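Side-chain contacts in BSU-2 beta-lactamase (Bacillus subtilis, PDB 6W5E), which is a class D beta-lactamase that probably hydrolyses the beta-lactam ring of penicillin-type antibiotics, a route to antibiotic resistance: residues E180-K184 with E185-F189; Q203-D207 with H208-Y212. One frame throughout, in Å; residues are numbered along the deposited sequence. Where two conformers were deposited one is given.

Overall arrangement
Both interactions are short-range closures in one beta-lactamase domain: interaction 1 ends helix 172-184 and leads towards helix 191-200, and interaction 2, beyond helix 191-200, is the hairpin of strands 202-205 and 209-217. Their centres lie about 20 Å apart and their nearest atoms about 8 Å, without touching. F230 of strand 225-233 touches both, meeting L182 and A183 of interaction 1 and the ring of Y212 of interaction 2. Each also leads towards the catalytic region. L182 packs on V80, next to the carboxylated lysine K79, whereas strand 209-217 continues beyond Y212 into the Lys-Thr-Gly motif expected to line the active site in this family.

Interaction 1 (E180-K184 with E185-F189); sequences EKLAK and EELPF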
ATOM      1  N   GLU A 180       9.387  -4.029  -0.168  1.00 12.03           N
ATOM      2  CA  GLU A 180      10.696  -4.203  -0.780  1.00 12.58           C
ATOM      3  C   GLU A 180      10.772  -5.526  -1.537  1.00 12.65           C
ATOM      4  O   GLU A 180      11.354  -5.598  -2.627  1.00 12.80           O
ATOM      5  CB  GLU A 180      11.773  -4.140   0.302  1.00 14.55           C
ATOM      6  CG  GLU A 180      13.167  -4.380  -0.212  1.00 20.53           C
ATOM      7  CD  GLU A 180      14.230  -4.215   0.855  1.00 22.15           C
ATOM      8  OE1 GLU A 180      13.989  -3.502   1.860  1.00 20.92           O
ATOM      9  OE2 GLU A 180      15.319  -4.811   0.683  1.00 23.86           O
ATOM     10  N   LYS A 181      10.195  -6.590  -0.970  1.00 12.20           N
ATOM     11  CA  LYS A 181      10.144  -7.868  -1.675  1.00 12.54           C
ATOM     12  C   LYS A 181       9.305  -7.771  -2.944  1.00 11.62           C
ATOM     13  O   LYS A 181       9.661  -8.360  -3.974  1.00 13.25           O
ATOM     14  CB  LYS A 181       9.598  -8.953  -0.754  1.00 13.98           C
ATOM     15  CG  LYS A 181      10.455  -9.195   0.470  1.00 17.23           C
ATOM     16  CD  LYS A 181       9.739 -10.123   1.445  1.00 22.00           C
ATOM     17  CE  LYS A 181      10.588 -10.449   2.660  1.00 27.57           C
ATOM     18  NZ  LYS A 181       9.741 -11.065   3.719  1.00 28.94           N
ATOM     19  N   LEU A 182       8.193  -7.033  -2.897  1.00 11.36           N
ATOM     20  CA  LEU A 182       7.392  -6.842  -4.104  1.00 11.39           C
ATOM     21  C   LEU A 182       8.161  -6.048  -5.159  1.00 10.89           C
ATOM     22  O   LEU A 182       8.155  -6.404  -6.342  1.00 11.87           O
ATOM     23  CB  LEU A 182       6.065  -6.163  -3.755  1.00 11.31           C
ATOM     24  CG  LEU A 182       5.173  -5.785  -4.949  1.00 12.55           C
ATOM     25  CD1 LEU A 182       4.779  -7.032  -5.748  1.00 12.00           C
ATOM     26  CD2 LEU A 182       3.935  -5.002  -4.487  1.00 13.40           C
ATOM     27  N   ALA A 183       8.829  -4.968  -4.751  1.00 11.53           N
ATOM     28  CA  ALA A 183       9.620  -4.191  -5.701  1.00 12.51           C
ATOM     29  C   ALA A 183      10.677  -5.055  -6.378  1.00 12.78           C
ATOM     30  O   ALA A 183      10.878  -4.974  -7.598  1.00 13.75           O
ATOM     31  CB  ALA A 183      10.282  -3.017  -4.984  1.00 12.89           C
ATOM     32  N   LYS A 184      11.364  -5.887  -5.604  1.00 12.05           N
ATOM     33  CA  LYS A 184      12.388  -6.774  -6.134  1.00 12.83           C
ATOM     34  C   LYS A 184      11.804  -7.985  -6.845  1.00 13.67           C
ATOM     35  O   LYS A 184      12.563  -8.764  -7.439  1.00 13.94           O
ATOM     36  CB  LYS A 184      13.257  -7.276  -4.984  1.00 14.60           C
ATOM     37  CG  LYS A 184      14.150  -6.235  -4.311  1.00 15.22           C
ATOM     38  CD  LYS A 184      14.824  -6.880  -3.098  1.00 18.30           C
ATOM     39  CE  LYS A 184      15.828  -5.989  -2.395  1.00 22.44           C
ATOM     40  NZ  LYS A 184      16.372  -6.679  -1.187  1.00 24.43           N
ATOM     41  N   GLU A 185      10.490  -8.180  -6.755  1.00 13.45           N
ATOM     42  CA  GLU A 185       9.813  -9.351  -7.312  1.00 15.17           C
ATOM     43  C   GLU A 185      10.357 -10.650  -6.727  1.00 14.33           C
ATOM     44  O   GLU A 185      10.445 -11.671  -7.408  1.00 17.53           O
ATOM     45  CB  GLU A 185       9.774  -9.334  -8.843  1.00 14.72           C
ATOM     46  CG  GLU A 185       9.111  -8.046  -9.319  1.00 16.74           C
ATOM     47  CD  GLU A 185       9.043  -7.890 -10.812  1.00 15.81           C
ATOM     48  OE1 GLU A 185       9.412  -8.835 -11.540  1.00 21.28           O
ATOM     49  OE2 GLU A 185       8.614  -6.801 -11.248  1.00 17.70           O
ATOM     50  N   GLU A 186      10.715 -10.599  -5.443  1.00 13.36           N
ATOM     51  CA  GLU A 186      11.181 -11.748  -4.667  1.00 14.88           C
ATOM     52  C   GLU A 186      10.097 -12.242  -3.727  1.00 19.12           C
ATOM     53  O   GLU A 186      10.325 -12.491  -2.543  1.00 28.07           O
ATOM     54  CB  GLU A 186      12.457 -11.397  -3.909  1.00 16.16           C
ATOM     55  CG  GLU A 186      13.659 -11.224  -4.839  1.00 19.85           C
ATOM     56  CD  GLU A 186      14.899 -10.676  -4.150  1.00 24.54           C
ATOM     57  OE1 GLU A 186      14.865 -10.478  -2.920  1.00 27.55           O
ATOM     58  OE2 GLU A 186      15.909 -10.436  -4.849  1.00 28.24           O
ATOM     59  N   LEU A 187       8.885 -12.346  -4.233  1.00 19.80           N
ATOM     60  CA  LEU A 187       7.766 -12.931  -3.528  1.00 18.19           C
ATOM     61  C   LEU A 187       7.315 -14.155  -4.306  1.00 17.96           C
ATOM     62  O   LEU A 187       7.593 -14.277  -5.506  1.00 17.41           O
ATOM     63  CB  LEU A 187       6.613 -11.924  -3.421  1.00 16.77           C
ATOM     64  CG  LEU A 187       6.804 -10.751  -2.454  1.00 17.28           C
ATOM     65  CD1 LEU A 187       5.675  -9.759  -2.656  1.00 19.77           C
ATOM     66  CD2 LEU A 187       6.843 -11.242  -1.007  1.00 18.76           C
ATOM     67  N   PRO A 188       6.635 -15.092  -3.653  1.00 16.14           N
ATOM     68  CA  PRO A 188       6.198 -16.335  -4.315  1.00 17.53           C
ATOM     69  C   PRO A 188       4.922 -16.158  -5.132  1.00 15.27           C
ATOM     70  O   PRO A 188       3.918 -16.841  -4.921  1.00 18.48           O
ATOM     71  CB  PRO A 188       6.007 -17.285  -3.126  1.00 18.48           C
ATOM     72  CG  PRO A 188       5.638 -16.395  -2.006  1.00 18.75           C
ATOM     73  CD  PRO A 188       6.446 -15.148  -2.193  1.00 15.96           C
ATOM     74  N   PHE A 189       4.955 -15.214  -6.064  1.00 13.96           N
ATOM     75  CA  PHE A 189       3.882 -15.015  -7.024  1.00 14.80           C
ATOM     76  C   PHE A 189       4.455 -15.140  -8.426  1.00 14.78           C
ATOM     77  O   PHE A 189       5.640 -14.878  -8.646  1.00 16.40           O
ATOM     78  CB  PHE A 189       3.244 -13.626  -6.850  1.00 13.76           C
ATOM     79  CG  PHE A 189       2.605 -13.435  -5.516  1.00 14.01           C
ATOM     80  CD1 PHE A 189       1.421 -14.092  -5.207  1.00 13.05           C
ATOM     81  CD2 PHE A 189       3.188 -12.624  -4.559  1.00 13.92           C
ATOM     82  CE1 PHE A 189       0.829 -13.938  -3.972  1.00 13.70           C
ATOM     83  CE2 PHE A 189       2.604 -12.473  -3.315  1.00 13.33           C
ATOM     84  CZ  PHE A 189       1.416 -13.123  -3.021  1.00 14.14           C
TER
HETATM   85  O   HOH W   1      17.180  -9.361  -2.188  1.00 40.16           O
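L187 folds back against the last turn of the helix: its CD2 lies 3.6 Å from K181 CB, and its CD1 reaches 3.7 Å from L182 CA. The K181 and L187 side chains cross at about a right angle. With CG of K181 beside its own backbone N (chi1 -62°), the aliphatic root stays against the leucine while the extended chain carries the ammonium away. A Schellman motif makes this return possible. E185 takes positive phi (59°), E186 N bonds K181 O at 2.9 Å, and E185 N bonds L182 O at 3.0 Å from above the carbonyl plane. On the outer side, the K184 chain runs obliquely past the E186 carboxylate, CD to OE1 at 3.6 Å. K184 NZ makes its salt bridge back to E180 OE2, at 2.8 Å and on the anti lone pair; water 1 links NZ to E186 OE1, accepting from the lysine and donating to the glutamate. The E185 carboxylate meets three lysines of helix 191-200, K191 through OE1 and K195 and K198 through OE2. L182, E185 and L187 also touch M194 of that helix, and L182 packs on F230 of strand 225-233.

Interaction 2 (Q203-D207 with H208-Y212); sequences QEEGD and HYTLY
A beta hairpin turns back on itself here, strand 202-205 against strand 209-217, with a classic bulge where Q203 and E204 both face L211. L211 O accepts Q203 N at 2.8 Å and, weakly, E204 N at 3.4 Å; L211 N returns a bond to E204 O in the carbonyl plane. Nearer the turn, G206 N bonds Y209 O at 2.9 Å, the donor almost in line with the C=O bond. Y209 puts CG between its backbone N and carbonyl carbon (chi1 74°), which swings the ring back beneath the turn: G206 N sits over the ring centre, 4.3 Å above its plane. The phenol end extends to the E204 side chain, Y209 OH lying 3.3 Å from E204 OE2, and the carboxylate plane is turned 74° from the ring. L211 CD2 approaches the same OE2, and the glutamate chain passes obliquely across both the tyrosine and the leucine. The hairpin forms one margin of the domain's antiparallel sheet, 202-205 being one of its two outermost strands, while 209-217 is also flanked by 225-233, where Y209 packs on I231 and Y212 meets the F230 ring. On the face opposite E204 and L211, E205 and T210 form the non-hydrogen-bonded pair and lie side by side, E205 CG against T210 CG2 at 3.8 Å. Water 2 joins their polar ends, 2.8 Å from T210 OG1 and only weakly bonded to E205 OE2. At the bend, D207 CB stands over the centre of the H208 ring, 3.9 Å away in a CH-pi contact 11° off the normal. E234 OE2 is hydrogen-bonded to H208 ND1, and the backbones of D207 and H208 bond the C-terminal S267.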
ATOM      1  N   GLN A 203       0.516   5.605  -9.808  1.00 11.49           N
ATOM      2  CA  GLN A 203      -0.122   6.883  -9.523  0.58 13.33           C
ATOM      3  C   GLN A 203       0.247   7.960 -10.529  1.00 15.33           C
ATOM      4  O   GLN A 203      -0.599   8.789 -10.877  1.00 18.00           O
ATOM      5  CB  GLN A 203       0.266   7.361  -8.120  0.58 14.71           C
ATOM      6  CG  GLN A 203      -0.023   6.351  -7.026  0.58 16.78           C
ATOM      7  CD  GLN A 203      -1.466   6.399  -6.566  0.58 16.33           C
ATOM      8  OE1 GLN A 203      -1.893   7.364  -5.934  0.58 21.34           O
ATOM      9  NE2 GLN A 203      -2.225   5.354  -6.874  0.58 15.21           N
ATOM     10  N   GLU A 204       1.495   7.961 -10.999  1.00 16.08           N
ATOM     11  CA  GLU A 204       2.002   8.949 -11.945  1.00 19.56           C
ATOM     12  C   GLU A 204       3.064   8.288 -12.805  1.00 16.73           C
ATOM     13  O   GLU A 204       3.974   7.655 -12.268  1.00 16.99           O
ATOM     14  CB  GLU A 204       2.699  10.100 -11.211  1.00 27.04           C
ATOM     15  CG  GLU A 204       1.860  10.955 -10.292  1.00 35.03           C
ATOM     16  CD  GLU A 204       2.516  12.305 -10.041  1.00 40.09           C
ATOM     17  OE1 GLU A 204       2.262  13.242 -10.825  1.00 42.04           O
ATOM     18  OE2 GLU A 204       3.304  12.417  -9.077  1.00 40.78           O
ATOM     19  N   GLU A 205       2.986   8.483 -14.121  1.00 20.00           N
ATOM     20  CA  GLU A 205       4.040   8.077 -15.051  1.00 19.52           C
ATOM     21  C   GLU A 205       4.586   9.347 -15.691  1.00 19.73           C
ATOM     22  O   GLU A 205       3.978   9.891 -16.616  1.00 23.12           O
ATOM     23  CB  GLU A 205       3.517   7.123 -16.122  1.00 25.47           C
ATOM     24  CG  GLU A 205       3.540   5.661 -15.750  1.00 26.66           C
ATOM     25  CD  GLU A 205       3.386   4.762 -16.957  1.00 29.48           C
ATOM     26  OE1 GLU A 205       2.271   4.274 -17.207  1.00 28.17           O
ATOM     27  OE2 GLU A 205       4.390   4.545 -17.666  1.00 38.08           O
ATOM     28  N   GLY A 206       5.725   9.826 -15.190  1.00 17.36           N
ATOM     29  CA  GLY A 206       6.393  10.964 -15.784  1.00 18.45           C
ATOM     30  C   GLY A 206       7.372  10.542 -16.864  1.00 18.41           C
ATOM     31  O   GLY A 206       7.487   9.371 -17.224  1.00 20.19           O
ATOM     32  N   ASP A 207       8.086  11.538 -17.393  1.00 21.24           N
ATOM     33  CA  ASP A 207       9.125  11.264 -18.378  1.00 22.55           C
ATOM     34  C   ASP A 207      10.323  10.560 -17.754  1.00 22.12           C
ATOM     35  O   ASP A 207      11.015   9.797 -18.437  1.00 26.18           O
ATOM     36  CB  ASP A 207       9.588  12.567 -19.030  1.00 27.54           C
ATOM     37  CG  ASP A 207       8.492  13.243 -19.824  1.00 31.53           C
ATOM     38  OD1 ASP A 207       7.794  12.543 -20.585  1.00 31.70           O
ATOM     39  OD2 ASP A 207       8.330  14.474 -19.690  1.00 35.36           O
ATOM     40  N   HIS A 208      10.582  10.794 -16.470  1.00 21.05           N
ATOM     41  CA  HIS A 208      11.802  10.326 -15.833  1.00 17.89           C
ATOM     42  C   HIS A 208      11.561   9.488 -14.589  1.00 16.84           C
ATOM     43  O   HIS A 208      12.533   9.056 -13.959  1.00 18.77           O
ATOM     44  CB  HIS A 208      12.707  11.519 -15.483  1.00 20.76           C
ATOM     45  CG  HIS A 208      12.962  12.438 -16.636  1.00 24.70           C
ATOM     46  ND1 HIS A 208      13.651  12.041 -17.760  1.00 25.42           N
ATOM     47  CD2 HIS A 208      12.609  13.729 -16.846  1.00 25.20           C
ATOM     48  CE1 HIS A 208      13.718  13.048 -18.613  1.00 25.03           C
ATOM     49  NE2 HIS A 208      13.095  14.085 -18.082  1.00 26.05           N
ATOM     50  N   TYR A 209      10.308   9.244 -14.217  1.00 14.61           N
ATOM     51  CA  TYR A 209      10.015   8.482 -13.012  1.00 13.38           C
ATOM     52  C   TYR A 209       8.631   7.867 -13.136  1.00 13.30           C
ATOM     53  O   TYR A 209       7.793   8.333 -13.910  1.00 13.17           O
ATOM     54  CB  TYR A 209      10.075   9.370 -11.761  1.00 14.64           C
ATOM     55  CG  TYR A 209       8.882  10.281 -11.654  1.00 14.54           C
ATOM     56  CD1 TYR A 209       8.841  11.476 -12.356  1.00 15.49           C
ATOM     57  CD2 TYR A 209       7.769   9.927 -10.886  1.00 13.17           C
ATOM     58  CE1 TYR A 209       7.741  12.308 -12.283  1.00 16.29           C
ATOM     59  CE2 TYR A 209       6.657  10.744 -10.816  1.00 14.55           C
ATOM     60  CZ  TYR A 209       6.655  11.940 -11.508  1.00 16.50           C
ATOM     61  OH  TYR A 209       5.558  12.763 -11.443  1.00 19.18           O
ATOM     62  N   THR A 210       8.396   6.825 -12.337  1.00 12.43           N
ATOM     63  CA  THR A 210       7.068   6.250 -12.156  1.00 12.71           C
ATOM     64  C   THR A 210       6.822   6.114 -10.664  1.00 12.31           C
ATOM     65  O   THR A 210       7.635   5.512  -9.952  1.00 13.38           O
ATOM     66  CB  THR A 210       6.924   4.874 -12.840  1.00 14.27           C
ATOM     67  OG1 THR A 210       7.249   4.997 -14.228  1.00 16.68           O
ATOM     68  CG2 THR A 210       5.497   4.363 -12.719  1.00 14.79           C
ATOM     69  N   LEU A 211       5.713   6.679 -10.194  1.00 11.53           N
ATOM     70  CA  LEU A 211       5.328   6.601  -8.790  1.00 11.96           C
ATOM     71  C   LEU A 211       4.262   5.522  -8.643  1.00 10.39           C
ATOM     72  O   LEU A 211       3.223   5.571  -9.319  1.00 12.26           O
ATOM     73  CB  LEU A 211       4.798   7.949  -8.298  1.00 12.64           C
ATOM     74  CG  LEU A 211       4.257   7.950  -6.865  1.00 13.15           C
ATOM     75  CD1 LEU A 211       5.362   7.664  -5.862  1.00 13.06           C
ATOM     76  CD2 LEU A 211       3.583   9.278  -6.561  1.00 14.27           C
ATOM     77  N   TYR A 212       4.521   4.554  -7.768  1.00 11.40           N
ATOM     78  CA  TYR A 212       3.579   3.493  -7.443  1.00 10.24           C
ATOM     79  C   TYR A 212       3.169   3.650  -5.988  1.00 10.63           C
ATOM     80  O   TYR A 212       4.022   3.868  -5.121  1.00 12.20           O
ATOM     81  CB  TYR A 212       4.234   2.115  -7.566  1.00 11.66           C
ATOM     82  CG  TYR A 212       4.864   1.789  -8.901  1.00 10.59           C
ATOM     83  CD1 TYR A 212       6.136   2.244  -9.230  1.00 12.64           C
ATOM     84  CD2 TYR A 212       4.208   0.973  -9.810  1.00 11.99           C
ATOM     85  CE1 TYR A 212       6.719   1.917 -10.451  1.00 12.08           C
ATOM     86  CE2 TYR A 212       4.788   0.630 -11.023  1.00 12.94           C
ATOM     87  CZ  TYR A 212       6.035   1.109 -11.341  1.00 14.93           C
ATOM     88  OH  TYR A 212       6.605   0.773 -12.552  1.00 18.18           O
TER
HETATM   89  O   HOH W   2       6.497   2.834 -15.789  1.00 33.47           O